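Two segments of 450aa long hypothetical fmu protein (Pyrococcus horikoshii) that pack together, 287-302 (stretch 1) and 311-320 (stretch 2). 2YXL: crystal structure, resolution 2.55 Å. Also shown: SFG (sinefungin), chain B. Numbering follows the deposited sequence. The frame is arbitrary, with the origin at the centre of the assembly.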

# COMPACT_ATOMS: atom_id res chain seq x y z
N ILE A 287 11.52 20.76 -9.54
CA ILE A 287 10.66 19.59 -9.72
C ILE A 287 9.21 20.00 -9.94
O ILE A 287 8.60 20.65 -9.09
N TYR A 288 8.66 19.62 -11.09
CA TYR A 288 7.24 19.79 -11.37
C TYR A 288 6.50 18.53 -10.93
O TYR A 288 6.76 17.44 -11.44
N ALA A 289 5.58 18.70 -9.98
CA ALA A 289 4.85 17.57 -9.40
C ALA A 289 3.36 17.61 -9.74
O ALA A 289 2.61 18.45 -9.23
N PHE A 290 2.94 16.67 -10.59
CA PHE A 290 1.56 16.59 -11.06
C PHE A 290 0.76 15.53 -10.31
O PHE A 290 1.25 14.43 -10.06
N ASP A 291 -0.48 15.88 -9.95
CA ASP A 291 -1.44 14.92 -9.40
C ASP A 291 -2.88 15.45 -9.47
O ASP A 291 -3.14 16.60 -9.11
N VAL A 292 -3.80 14.61 -9.93
CA VAL A 292 -5.21 14.99 -10.08
C VAL A 292 -5.94 15.10 -8.74
O VAL A 292 -6.94 15.81 -8.63
N ASP A 293 -5.44 14.38 -7.74
CA ASP A 293 -6.08 14.34 -6.42
C ASP A 293 -5.60 15.49 -5.55
O ASP A 293 -4.42 15.55 -5.16
N LYS A 294 -6.51 16.41 -5.24
CA LYS A 294 -6.23 17.59 -4.43
C LYS A 294 -5.94 17.22 -2.97
O LYS A 294 -5.12 17.86 -2.31
N MET A 295 -6.62 16.18 -2.49
CA MET A 295 -6.51 15.73 -1.11
C MET A 295 -5.22 14.95 -0.85
O MET A 295 -4.74 14.88 0.28
N ARG A 296 -4.67 14.35 -1.91
CA ARG A 296 -3.38 13.67 -1.83
C ARG A 296 -2.25 14.68 -2.01
O ARG A 296 -1.16 14.51 -1.45
N MET A 297 -2.51 15.72 -2.80
CA MET A 297 -1.54 16.77 -3.07
C MET A 297 -1.24 17.61 -1.82
O MET A 297 -0.11 18.06 -1.63
N LYS A 298 -2.26 17.81 -0.98
CA LYS A 298 -2.09 18.57 0.26
C LYS A 298 -1.15 17.87 1.24
O LYS A 298 -0.52 18.52 2.07
N ARG A 299 -1.06 16.54 1.14
CA ARG A 299 -0.11 15.77 1.93
C ARG A 299 1.31 16.01 1.44
O ARG A 299 2.23 16.15 2.24
N LEU A 300 1.47 16.08 0.11
CA LEU A 300 2.76 16.38 -0.51
C LEU A 300 3.26 17.76 -0.12
O LEU A 300 4.45 17.93 0.18
N LYS A 301 2.37 18.75 -0.10
CA LYS A 301 2.71 20.10 0.34
C LYS A 301 3.11 20.12 1.81
O LYS A 301 4.03 20.84 2.20
N ASP A 302 2.43 19.31 2.62
CA ASP A 302 2.77 19.16 4.04
C ASP A 302 4.15 18.53 4.24
O ASP A 302 4.91 18.98 5.10
N ILE A 311 12.36 23.29 -3.80
CA ILE A 311 12.49 23.32 -5.26
C ILE A 311 11.32 22.65 -5.99
O ILE A 311 11.38 22.45 -7.21
N VAL A 312 10.26 22.32 -5.26
CA VAL A 312 9.12 21.62 -5.83
C VAL A 312 7.96 22.58 -6.12
O VAL A 312 7.48 23.28 -5.24
N LYS A 313 7.54 22.59 -7.39
CA LYS A 313 6.36 23.35 -7.80
C LYS A 313 5.21 22.38 -8.05
O LYS A 313 5.20 21.66 -9.05
N PRO A 314 4.23 22.34 -7.12
CA PRO A 314 3.10 21.43 -7.23
C PRO A 314 2.03 21.93 -8.20
O PRO A 314 1.71 23.13 -8.23
N LEU A 315 1.48 21.01 -9.00
CA LEU A 315 0.48 21.34 -10.00
C LEU A 315 -0.67 20.33 -10.02
O LEU A 315 -0.52 19.21 -10.50
N VAL A 316 -1.81 20.75 -9.48
CA VAL A 316 -3.00 19.91 -9.41
C VAL A 316 -3.72 19.89 -10.77
O VAL A 316 -4.76 20.52 -10.95
N LYS A 317 -3.13 19.18 -11.72
CA LYS A 317 -3.67 19.08 -13.08
C LYS A 317 -3.52 17.66 -13.63
O LYS A 317 -2.76 16.85 -13.10
N ASP A 318 -4.26 17.38 -14.71
CA ASP A 318 -4.13 16.13 -15.44
C ASP A 318 -2.74 16.05 -16.07
O ASP A 318 -2.28 17.02 -16.69
N ALA A 319 -2.08 14.91 -15.90
CA ALA A 319 -0.71 14.74 -16.37
C ALA A 319 -0.61 14.36 -17.85
O ALA A 319 0.49 14.29 -18.40
N ARG A 320 -1.76 14.11 -18.48
CA ARG A 320 -1.80 13.96 -19.94
C ARG A 320 -1.62 15.32 -20.61
O ARG A 320 -1.10 15.41 -21.73

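Strands 287-290 and 312-315 run parallel, and backbone hydrogen bonds fix their register: K313 N donates to I287 O (2.8 Å), A289 N to K313 O (3.1 Å) and L315 N to A289 O (2.8 Å). In the extended strands side chains alternate, with Y288, F290, K313 and L315 on one face of the sheet and I287, A289, V312 and P314 on the other. Together the two stretches bury 933 Å².

V316 gives up the most surface, 106 Å². It lies just past the strand, its CA-to-CB bond directed sideways and chi1 in the t well. Its CG2 meets CG of M297 at 3.8 Å, and its CG1 lies 3.8 Å from CD of K294, with CG2 nearly as near to the same carbon (3.9 Å), so the aliphatic part of the lysine serves as cover although its CB points sideways. M297 (t, p, p) points toward the strand from the helix; its SD lies 4.0 Å from CB of P314 and its CE 3.5 Å from O of L315. One turn on, K301 extends its chain (m, t, t, t) and brings CE to 3.8 Å from CG of P314.

I287 (m, t), with 95 Å² covered, anchors the other end of this face. Its CB touches CG2 of V312 (t) at 3.8 Å, and its CD1 meets CD1 of I311 (p, t) at the same distance. The small side chain of A289 follows, its CB 4.1 Å from CG1 of V312.

On the opposite face, L315 (m, t; 82 Å²) is shared by two aromatic residues. Its CD1 approaches CZ of F290 at 3.7 Å and CD2 of Y288 at 3.9 Å, obliquely to both rings, each of which has chi1 m. F290, nearly as well covered, also sets its CB 4.2 Å from CB of A319. The aliphatic chain of K313 flanks the Y288 ring, CD to CE2 at 4.2 Å.

Just beyond the strands, D291, D318 and the backbone of A319 bind sinefungin. D291 (chi1 t) points away from stretch 2, and its carboxylate accepts both sinefungin ribose hydroxyls, O3' at OD1 and O2' at OD2, each at 2.8 Å. OD2 also accepts from N of D293 (2.9 Å). From stretch 2, A319 N donates to adenine N1 (3.1 Å), while N6 makes a weak hydrogen bond to OD1 of D318 (3.4 Å). D318 is held in turn by R320, whose NH1 forms a salt bridge with OD2 at 2.8 Å. The loops that follow the paired strands thus bring ribose and adenine contacts together.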

# COMPACT_ATOMS: atom_id res chain seq x y z
CB ILE A 287 10.75 18.60 -8.51
CG1 ILE A 287 12.19 18.16 -8.27
CG2 ILE A 287 9.83 17.39 -8.74
CD1 ILE A 287 12.42 17.50 -6.92
CB TYR A 288 7.00 20.08 -12.86
CG TYR A 288 7.52 21.42 -13.33
CD1 TYR A 288 8.70 21.52 -14.07
CD2 TYR A 288 6.82 22.60 -13.05
CE1 TYR A 288 9.17 22.75 -14.51
CE2 TYR A 288 7.29 23.84 -13.48
CZ TYR A 288 8.47 23.91 -14.21
OH TYR A 288 8.94 25.12 -14.65
CB ALA A 289 5.06 17.54 -7.89
CB PHE A 290 1.52 16.27 -12.56
CG PHE A 290 2.04 17.38 -13.43
CD1 PHE A 290 3.40 17.45 -13.75
CD2 PHE A 290 1.18 18.34 -13.95
CE1 PHE A 290 3.89 18.46 -14.56
CE2 PHE A 290 1.67 19.36 -14.77
CZ PHE A 290 3.02 19.42 -15.07
CB ASP A 291 -1.09 14.54 -7.96
CG ASP A 291 -1.65 13.18 -7.56
OD1 ASP A 291 -0.86 12.23 -7.44
OD2 ASP A 291 -2.89 13.07 -7.38
CB VAL A 292 -6.00 14.04 -11.03
CG1 VAL A 292 -5.61 14.29 -12.48
CG2 VAL A 292 -5.80 12.57 -10.64
CB ASP A 293 -5.82 12.99 -5.75
CG ASP A 293 -6.80 12.69 -4.64
OD1 ASP A 293 -6.66 13.27 -3.54
OD2 ASP A 293 -7.72 11.87 -4.85
CB LYS A 294 -7.41 18.58 -4.50
CG LYS A 294 -7.15 19.97 -3.91
CD LYS A 294 -6.53 20.94 -4.91
CE LYS A 294 -7.59 21.77 -5.65
NZ LYS A 294 -8.34 21.00 -6.68
CB MET A 295 -7.73 14.89 -0.73
CG MET A 295 -8.13 14.96 0.73
SD MET A 295 -9.78 14.30 1.04
CE MET A 295 -10.83 15.63 0.45
CB ARG A 296 -3.28 12.58 -2.90
CG ARG A 296 -4.26 11.42 -2.75
CD ARG A 296 -3.71 10.28 -1.92
NE ARG A 296 -2.57 9.61 -2.54
CZ ARG A 296 -2.65 8.67 -3.48
NH1 ARG A 296 -3.83 8.26 -3.92
NH2 ARG A 296 -1.54 8.14 -3.97
CB MET A 297 -2.01 17.67 -4.22
CG MET A 297 -1.00 18.72 -4.67
SD MET A 297 0.45 18.03 -5.50
CE MET A 297 -0.13 17.99 -7.20
CB LYS A 298 -3.45 18.92 0.90
CG LYS A 298 -4.17 17.77 1.61
CD LYS A 298 -3.85 17.72 3.10
CE LYS A 298 -4.29 16.40 3.74
NZ LYS A 298 -5.77 16.24 3.78
CB ARG A 299 -0.44 14.27 1.90
CG ARG A 299 -1.72 13.88 2.62
CD ARG A 299 -1.61 12.50 3.26
NE ARG A 299 -1.47 11.42 2.28
CZ ARG A 299 -2.43 10.55 1.97
NH1 ARG A 299 -2.19 9.61 1.06
NH2 ARG A 299 -3.62 10.60 2.56
CB LEU A 300 2.67 16.23 -2.04
CG LEU A 300 3.83 16.66 -2.96
CD1 LEU A 300 5.18 16.15 -2.49
CD2 LEU A 300 3.58 16.21 -4.39
CB LYS A 301 1.56 21.07 0.07
CG LYS A 301 1.33 21.39 -1.40
CD LYS A 301 0.14 22.32 -1.58
CE LYS A 301 -0.19 22.53 -3.05
NZ LYS A 301 -1.38 23.41 -3.24
CB ASP A 302 1.71 18.33 4.77
CG ASP A 302 0.46 19.14 5.11
OD1 ASP A 302 -0.59 18.51 5.36
OD2 ASP A 302 0.53 20.38 5.13
CB ILE A 311 13.82 22.67 -5.73
CG1 ILE A 311 13.88 21.19 -5.32
CG2 ILE A 311 15.01 23.46 -5.20
CD1 ILE A 311 14.77 20.35 -6.21
CB VAL A 312 8.64 20.44 -4.93
CG1 VAL A 312 7.31 19.87 -5.42
CG2 VAL A 312 9.70 19.35 -4.89
CB LYS A 313 6.66 24.19 -9.05
CG LYS A 313 7.64 25.33 -8.80
CD LYS A 313 7.79 26.22 -10.03
CE LYS A 313 8.78 27.35 -9.77
NZ LYS A 313 8.87 28.29 -10.92
CB PRO A 314 2.56 21.37 -5.80
CG PRO A 314 2.95 22.66 -5.18
CD PRO A 314 4.16 23.17 -5.90
CB LEU A 315 1.12 21.45 -11.39
CG LEU A 315 1.98 22.69 -11.70
CD1 LEU A 315 2.94 22.41 -12.84
CD2 LEU A 315 1.11 23.91 -12.01
CB VAL A 316 -3.97 20.36 -8.29
CG1 VAL A 316 -5.02 19.29 -8.01
CG2 VAL A 316 -3.21 20.70 -7.01
CB LYS A 317 -2.98 20.08 -14.01
CG LYS A 317 -3.58 21.48 -14.02
CD LYS A 317 -2.85 22.43 -13.07
CE LYS A 317 -3.60 23.74 -12.89
NZ LYS A 317 -3.62 24.58 -14.12
CB ASP A 318 -5.22 16.03 -16.52
CG ASP A 318 -5.36 14.64 -17.10
OD1 ASP A 318 -4.34 13.95 -17.29
OD2 ASP A 318 -6.51 14.22 -17.36
CB ALA A 319 0.03 13.74 -15.50
CB ARG A 320 -3.10 13.29 -20.40
CG ARG A 320 -3.13 11.78 -20.18
CD ARG A 320 -4.07 11.40 -19.05
NE ARG A 320 -5.45 11.27 -19.53
CZ ARG A 320 -6.53 11.27 -18.76
NH1 ARG A 320 -6.43 11.42 -17.45
NH2 ARG A 320 -7.73 11.14 -19.31
N SFG B . 4.71 8.57 -6.91
CA SFG B . 3.87 8.67 -5.70
C SFG B . 4.74 8.52 -4.44
O SFG B . 4.29 9.01 -3.38
OXT SFG B . 5.83 7.93 -4.56
CB SFG B . 2.75 7.61 -5.75
CG SFG B . 1.78 7.88 -6.91
CD SFG B . 0.59 6.90 -6.95
NE SFG B . 1.11 5.54 -7.18
C5' SFG B . -0.40 7.21 -8.08
C4' SFG B . -0.90 8.68 -8.12
O4' SFG B . -1.22 8.96 -9.50
C3' SFG B . -2.20 8.92 -7.33
O3' SFG B . -1.96 9.92 -6.33
C2' SFG B . -3.19 9.44 -8.39
O2' SFG B . -3.99 10.51 -7.87
C1' SFG B . -2.25 9.97 -9.46
N9 SFG B . -2.85 10.09 -10.82
C8 SFG B . -3.61 9.18 -11.44
N7 SFG B . -3.95 9.62 -12.65
C5 SFG B . -3.39 10.82 -12.81
C6 SFG B . -3.39 11.75 -13.84
N6 SFG B . -4.05 11.52 -14.98
N1 SFG B . -2.71 12.90 -13.68
C2 SFG B . -2.05 13.15 -12.56
N3 SFG B . -2.03 12.28 -11.56
C4 SFG B . -2.69 11.11 -11.65